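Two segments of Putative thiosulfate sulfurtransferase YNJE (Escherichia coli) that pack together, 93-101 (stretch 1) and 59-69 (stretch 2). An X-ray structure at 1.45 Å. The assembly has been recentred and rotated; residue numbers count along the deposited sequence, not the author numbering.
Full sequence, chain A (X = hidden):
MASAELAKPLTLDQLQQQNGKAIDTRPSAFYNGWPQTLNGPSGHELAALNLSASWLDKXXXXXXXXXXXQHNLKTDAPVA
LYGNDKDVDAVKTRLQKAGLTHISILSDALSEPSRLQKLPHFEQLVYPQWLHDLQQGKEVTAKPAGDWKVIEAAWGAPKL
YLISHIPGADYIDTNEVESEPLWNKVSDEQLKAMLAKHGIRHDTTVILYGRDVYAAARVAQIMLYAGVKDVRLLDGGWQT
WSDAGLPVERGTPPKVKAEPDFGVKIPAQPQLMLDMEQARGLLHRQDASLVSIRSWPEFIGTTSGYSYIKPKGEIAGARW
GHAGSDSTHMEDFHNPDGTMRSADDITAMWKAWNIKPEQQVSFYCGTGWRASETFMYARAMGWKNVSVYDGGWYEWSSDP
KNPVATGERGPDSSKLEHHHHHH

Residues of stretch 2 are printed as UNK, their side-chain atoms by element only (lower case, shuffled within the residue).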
ATOM      1  N   THR A  93      -7.907   7.313 -26.322  1.00 12.94           N
ATOM      2  CA  THR A  93      -7.666   8.648 -26.872  1.00 13.81           C
ATOM      3  C   THR A  93      -6.347   9.204 -26.354  1.00 13.82           C
ATOM      4  O   THR A  93      -5.537   9.711 -27.140  1.00 14.04           O
ATOM      5  CB  THR A  93      -8.854   9.546 -26.562  1.00 14.70           C
ATOM      6  OG1 THR A  93     -10.012   9.008 -27.215  1.00 17.76           O
ATOM      7  CG2 THR A  93      -8.630  10.972 -27.059  1.00 17.19           C
ATOM      8  N   ARG A  94      -6.080   9.075 -25.056  1.00 12.19           N
ATOM      9  CA  ARG A  94      -4.813   9.499 -24.483  1.00 12.16           C
ATOM     10  C   ARG A  94      -3.635   8.702 -25.044  1.00 11.30           C
ATOM     11  O   ARG A  94      -2.563   9.265 -25.313  1.00 12.87           O
ATOM     12  CB  ARG A  94      -4.812   9.461 -22.943  1.00 11.66           C
ATOM     13  CG  ARG A  94      -5.559  10.626 -22.274  1.00 13.73           C
ATOM     14  CD  ARG A  94      -4.884  11.984 -22.447  1.00 12.40           C
ATOM     15  NE  ARG A  94      -3.582  12.053 -21.826  1.00 11.95           N
ATOM     16  CZ  ARG A  94      -3.331  12.308 -20.548  1.00  9.98           C
ATOM     17  NH1 ARG A  94      -4.306  12.492 -19.672  1.00 11.85           N
ATOM     18  NH2 ARG A  94      -2.071  12.365 -20.147  1.00 12.52           N
ATOM     19  N   LEU A  95      -3.817   7.393 -25.227  1.00 10.96           N
ATOM     20  CA  LEU A  95      -2.701   6.595 -25.735  1.00 11.02           C
ATOM     21  C   LEU A  95      -2.405   6.922 -27.193  1.00 11.12           C
ATOM     22  O   LEU A  95      -1.247   6.878 -27.611  1.00 11.97           O
ATOM     23  CB  LEU A  95      -2.967   5.096 -25.541  1.00 10.35           C
ATOM     24  CG  LEU A  95      -2.957   4.640 -24.091  1.00 10.74           C
ATOM     25  CD1 LEU A  95      -3.328   3.178 -24.091  1.00 11.49           C
ATOM     26  CD2 LEU A  95      -1.651   4.832 -23.381  1.00 11.91           C
ATOM     27  N   GLN A  96      -3.437   7.188 -27.979  1.00 12.09           N
ATOM     28  CA  GLN A  96      -3.238   7.632 -29.373  1.00 13.91           C
ATOM     29  C   GLN A  96      -2.430   8.925 -29.421  1.00 14.47           C
ATOM     30  O   GLN A  96      -1.462   9.024 -30.168  1.00 14.50           O
ATOM     31  CB  GLN A  96      -4.578   7.846 -30.081  1.00 13.99           C
ATOM     32  CG  GLN A  96      -5.328   6.561 -30.402  1.00 16.38           C
ATOM     33  CD  GLN A  96      -6.730   6.809 -30.937  1.00 18.51           C
ATOM     34  OE1 GLN A  96      -7.315   7.877 -30.740  1.00 21.68           O
ATOM     35  NE2 GLN A  96      -7.287   5.809 -31.587  1.00 21.31           N
ATOM     36  N   LYS A  97      -2.800   9.885 -28.591  1.00 15.38           N
ATOM     37  CA  LYS A  97      -2.097  11.172 -28.545  1.00 16.41           C
ATOM     38  C   LYS A  97      -0.673  11.003 -28.008  1.00 16.55           C
ATOM     39  O   LYS A  97       0.211  11.805 -28.334  1.00 17.89           O
ATOM     40  CB  LYS A  97      -2.900  12.184 -27.740  1.00 16.75           C
ATOM     41  CG  LYS A  97      -4.158  12.642 -28.451  1.00 19.53           C
ATOM     42  CD  LYS A  97      -5.131  13.303 -27.486  1.00 22.29           C
ATOM     43  CE  LYS A  97      -6.480  13.637 -28.115  1.00 24.83           C
ATOM     44  NZ  LYS A  97      -7.414  14.266 -27.111  1.00 26.08           N
ATOM     45  N   ALA A  98      -0.440   9.952 -27.214  1.00 16.01           N
ATOM     46  CA  ALA A  98       0.904   9.616 -26.730  1.00 16.52           C
ATOM     47  C   ALA A  98       1.775   8.919 -27.777  1.00 16.99           C
ATOM     48  O   ALA A  98       2.946   8.719 -27.551  1.00 18.50           O
ATOM     49  CB  ALA A  98       0.808   8.735 -25.461  1.00 16.48           C
ATOM     50  N   GLY A  99       1.198   8.500 -28.897  1.00 17.83           N
ATOM     51  CA  GLY A  99       1.978   7.912 -29.970  1.00 18.63           C
ATOM     52  C   GLY A  99       1.810   6.423 -30.233  1.00 19.17           C
ATOM     53  O   GLY A  99       2.430   5.892 -31.162  1.00 20.63           O
ATOM     54  N   LEU A 100       0.997   5.722 -29.444  1.00 18.75           N
ATOM     55  CA  LEU A 100       0.862   4.275 -29.642  1.00 18.34           C
ATOM     56  C   LEU A 100       0.043   4.046 -30.882  1.00 18.48           C
ATOM     57  O   LEU A 100      -1.009   4.670 -31.031  1.00 17.65           O
ATOM     58  CB  LEU A 100       0.192   3.598 -28.447  1.00 18.85           C
ATOM     59  CG  LEU A 100       1.092   3.486 -27.234  1.00 19.42           C
ATOM     60  CD1 LEU A 100       1.263   4.828 -26.623  1.00 24.34           C
ATOM     61  CD2 LEU A 100       0.546   2.487 -26.185  1.00 20.52           C
ATOM     62  N   THR A 101       0.513   3.157 -31.762  1.00 18.70           N
ATOM     63  CA  THR A 101      -0.093   3.008 -33.102  1.00 19.01           C
ATOM     64  C   THR A 101      -0.982   1.785 -33.307  1.00 18.91           C
ATOM     65  O   THR A 101      -1.622   1.656 -34.348  1.00 19.26           O
ATOM     66  CB  THR A 101       1.004   3.018 -34.198  1.00 18.83           C
ATOM     67  OG1 THR A 101       1.836   1.882 -34.044  1.00 20.82           O
ATOM     68  CG2 THR A 101       1.874   4.276 -34.083  1.00 19.66           C
ATOM     69  N   UNK A  59      -2.846  12.956 -14.815  1.00 12.04           N
ATOM     70  CA  UNK A  59      -1.618  12.557 -15.472  1.00 12.24           C
ATOM     71  C   UNK A  59      -1.334  13.488 -16.621  1.00 11.79           C
ATOM     72  O   UNK A  59      -2.098  13.545 -17.587  1.00 11.63           O
ATOM     73 se   UNK A  59      -2.040   8.270 -15.702  1.00 13.66          SE
ATOM     74  c   UNK A  59      -1.797  10.059 -15.017  1.00 11.23           C
ATOM     75  c   UNK A  59      -1.751  11.158 -16.051  1.00 12.43           C
ATOM     76  c   UNK A  59      -0.372   7.899 -16.415  1.00  9.74           C
ATOM     77  N   UNK A  60      -0.189  14.151 -16.531  1.00 11.56           N
ATOM     78  CA  UNK A  60       0.261  15.049 -17.566  1.00 12.15           C
ATOM     79  C   UNK A  60       0.798  14.245 -18.736  1.00 13.20           C
ATOM     80  O   UNK A  60       0.939  13.016 -18.647  1.00 12.83           O
ATOM     81  c   UNK A  60       1.376  15.900 -17.002  1.00 11.80           C
ATOM     82  o   UNK A  60       2.524  15.106 -16.734  1.00 12.71           O
ATOM     83  N   UNK A  61       1.103  14.926 -19.835  1.00 14.44           N
ATOM     84  CA  UNK A  61       1.810  14.285 -20.955  1.00 16.11           C
ATOM     85  C   UNK A  61       3.098  13.596 -20.512  1.00 15.18           C
ATOM     86  O   UNK A  61       3.343  12.430 -20.853  1.00 15.43           O
ATOM     87  c   UNK A  61       2.948  14.767 -23.198  1.00 17.50           C
ATOM     88  o   UNK A  61       0.895  15.851 -22.513  1.00 21.59           O
ATOM     89  c   UNK A  61       2.125  15.337 -22.023  1.00 16.71           C
ATOM     90  N   UNK A  62       3.929  14.292 -19.743  1.00 14.87           N
ATOM     91  CA  UNK A  62       5.186  13.732 -19.253  1.00 15.64           C
ATOM     92  C   UNK A  62       4.934  12.524 -18.392  1.00 13.32           C
ATOM     93  O   UNK A  62       5.637  11.545 -18.511  1.00 13.05           O
ATOM     94  c   UNK A  62       6.845  14.206 -17.232  1.00 23.25           C
ATOM     95  o   UNK A  62       8.777  12.806 -16.726  1.00 30.87           O
ATOM     96  c   UNK A  62       8.269  13.678 -17.504  1.00 29.73           C
ATOM     97  o   UNK A  62       8.913  14.151 -18.466  1.00 36.57           O
ATOM     98  c   UNK A  62       6.050  14.752 -18.474  1.00 17.31           C
ATOM     99  N   UNK A  63       3.950  12.624 -17.508  1.00 11.51           N
ATOM    100  CA  UNK A  63       3.651  11.495 -16.639  1.00 10.83           C
ATOM    101  C   UNK A  63       3.149  10.271 -17.410  1.00 11.07           C
ATOM    102  O   UNK A  63       3.557   9.146 -17.113  1.00 10.49           O
ATOM    103  n   UNK A  63       2.754  13.724 -12.352  1.00 17.11           N
ATOM    104  c   UNK A  63       2.660  11.896 -15.578  1.00 10.61           C
ATOM    105  c   UNK A  63       3.310  12.751 -14.496  1.00 12.00           C
ATOM    106  c   UNK A  63       2.318  13.447 -13.584  1.00 13.43           C
ATOM    107  o   UNK A  63       1.205  13.769 -13.979  1.00 13.86           O
ATOM    108  N   UNK A  64       2.310  10.470 -18.418  1.00 10.31           N
ATOM    109  CA  UNK A  64       1.871   9.347 -19.253  1.00 10.06           C
ATOM    110  C   UNK A  64       3.027   8.786 -20.112  1.00 10.99           C
ATOM    111  O   UNK A  64       3.139   7.568 -20.288  1.00 10.62           O
ATOM    112  c   UNK A  64       0.118   8.574 -21.008  1.00 10.90           C
ATOM    113  c   UNK A  64       0.677   9.717 -20.132  1.00 10.78           C
ATOM    114  c   UNK A  64      -1.044   9.113 -21.855  1.00 15.62           C
ATOM    115  c   UNK A  64      -0.269   7.324 -20.203  1.00 14.04           C
ATOM    116  N   UNK A  65       3.877   9.664 -20.635  1.00 11.73           N
ATOM    117  CA  UNK A  65       5.025   9.196 -21.392  1.00 12.28           C
ATOM    118  C   UNK A  65       5.930   8.369 -20.490  1.00 11.47           C
ATOM    119  O   UNK A  65       6.451   7.337 -20.927  1.00 11.93           O
ATOM    120  c   UNK A  65       5.805  10.385 -21.972  1.00 13.82           C
ATOM    121  n   UNK A  65       5.524  12.262 -23.469  1.00 20.84           N
ATOM    122  o   UNK A  65       4.254  10.415 -23.812  1.00 19.70           O
ATOM    123  c   UNK A  65       5.118  11.020 -23.158  1.00 17.15           C
ATOM    124  N   UNK A  66       6.161   8.850 -19.281  1.00 11.28           N
ATOM    125  CA  UNK A  66       6.954   8.119 -18.301  1.00 11.20           C
ATOM    126  C   UNK A  66       6.362   6.731 -18.014  1.00 12.68           C
ATOM    127  O   UNK A  66       7.068   5.725 -17.941  1.00 13.20           O
ATOM    128  c   UNK A  66       7.099   8.932 -17.046  1.00 12.54           C
ATOM    129  N   UNK A  67       5.047   6.678 -17.872  1.00 11.70           N
ATOM    130  CA  UNK A  67       4.378   5.421 -17.578  1.00 10.72           C
ATOM    131  C   UNK A  67       4.521   4.459 -18.743  1.00 11.71           C
ATOM    132  O   UNK A  67       4.812   3.268 -18.582  1.00 10.82           O
ATOM    133  c   UNK A  67       2.086   4.534 -16.876  1.00  8.43           C
ATOM    134  c   UNK A  67       2.900   5.720 -17.286  1.00  9.76           C
ATOM    135  c   UNK A  67       0.748   2.693 -16.904  1.00  8.98           C
ATOM    136  c   UNK A  67       0.539   2.458 -19.637  1.00 11.42           C
ATOM    137  c   UNK A  67       1.286   3.506 -19.118  1.00  9.52           C
ATOM    138  c   UNK A  67      -0.095   1.517 -18.769  1.00 10.43           C
ATOM    139  c   UNK A  67       1.405   3.639 -17.731  1.00  8.56           C
ATOM    140  c   UNK A  67       1.810   4.150 -15.590  1.00 10.72           C
ATOM    141  c   UNK A  67       0.021   1.621 -17.418  1.00 10.46           C
ATOM    142  n   UNK A  67       1.034   3.021 -15.615  1.00  9.34           N
ATOM    143  N   UNK A  68       4.337   4.954 -19.952  1.00 11.39           N
ATOM    144  CA  UNK A  68       4.505   4.132 -21.146  1.00 12.48           C
ATOM    145  C   UNK A  68       5.929   3.556 -21.194  1.00 13.72           C
ATOM    146  O   UNK A  68       6.090   2.348 -21.389  1.00 15.66           O
ATOM    147  c   UNK A  68       4.158   4.939 -22.415  1.00 12.77           C
ATOM    148  c   UNK A  68       2.634   5.226 -22.469  1.00 13.12           C
ATOM    149  c   UNK A  68       4.621   4.201 -23.686  1.00 14.18           C
ATOM    150  c   UNK A  68       2.227   6.251 -23.525  1.00 12.95           C
ATOM    151  N   UNK A  69       6.929   4.404 -20.940  1.00 15.09           N
ATOM    152  CA  UNK A  69       8.341   3.972 -20.939  1.00 16.90           C
ATOM    153  C   UNK A  69       8.667   2.972 -19.836  1.00 17.44           C
ATOM    154  O   UNK A  69       9.426   2.001 -20.053  1.00 17.59           O
ATOM    155  c   UNK A  69      10.927   5.751 -22.428  1.00 27.43           C
ATOM    156  c   UNK A  69       9.494   5.938 -21.993  1.00 22.05           C
ATOM    157  c   UNK A  69      11.845   6.610 -21.582  1.00 29.11           C
ATOM    158  n   UNK A  69      13.260   6.158 -21.622  1.00 33.75           N
ATOM    159  c   UNK A  69       9.229   5.196 -20.739  1.00 18.07           C
TER
HETATM  160  O   HOH W   1       4.864   8.393 -25.232  1.00 39.02           O

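Position 59 carries three carbons and one selenium in an unbranched chain, with selenium third from the backbone. Its CB lies 4.3 Å from Arg-94 NH2, and the chain end leads away from stretch 1. Selenium identifies selenomethionine, Met-59. Its backbone O accepts from Arg-94 NH2 at 2.8 Å (N-H...O angle 152°) and, weakly, from Arg-94 NH1 at 3.2 Å (133°).

Position 60 has one carbon and one oxygen, pointing away from stretch 1: Ser-60. Its OG accepts from the backbone N of position 63 at 3.0 Å, which makes it the N-cap of the helix that follows.

Position 61 has a CB bearing one oxygen and one carbon. This beta-branched pattern is Thr-61, directed sideways and barely covered.

Position 62 has three carbons, the last holding two oxygens: Glu-62, pointing away and out of contact.

Position 63 also has three carbons, but the last holds one oxygen and one nitrogen, an amide without contact to stretch 1: Gln-63. Its OE1 accepts from Ser-60 N at 2.9 Å, so the cap is reciprocal.

Position 64 has four carbons forked at the second, packing on Arg-94, Leu-95 and Ala-98: Leu-64. It points toward stretch 1, with CD2 4.1 Å from Ala-98 CB and 3.8 Å from Arg-94 NH2, and CD1 4.3 Å from Leu-95 CD2.

Position 65 has two carbons, the second bearing oxygen and nitrogen, an amide end near Ala-98: Asn-65. Its OD1 accepts from water 1 at 2.5 Å; the same water donates to Ala-98 O at 3.0 Å, bridging the stretches.

Position 66 has a single carbon, out of reach: Ala-66.

Position 67 has one carbon leading to fused five- and six-membered rings containing one nitrogen: Trp-67. Its CZ3 comes nearest, 4.9 Å from Leu-95 CD2.

Position 68 has four carbons forked at the first, one arm two carbons long, reaching Leu-95, Ala-98 and Leu-100: Ile-68. CD1 lies 3.5 Å from Ala-98 CB, 3.5 Å from Leu-100 CD1 and 4.1 Å from Leu-95 CD2.

Position 69 has four carbons in a row ending in nitrogen, out of reach: Lys-69.

The helices cross nearly at right angles (85°), their axes 10.9 Å apart at closest approach. Leu-64 and Ile-68, one turn apart, supply the apolar patch against Leu-95, Ala-98 and Leu-100. The small Ala-98 marks the closest backbone approach, its CA 6.8 Å from Asn-65 CA. At the other end, Arg-94 directs its guanidinium edge to Met-59 O, just before the capped helix, adding a polar anchor to the apolar packing.

Stretch 2 59-69: MSTEQLNAWIK
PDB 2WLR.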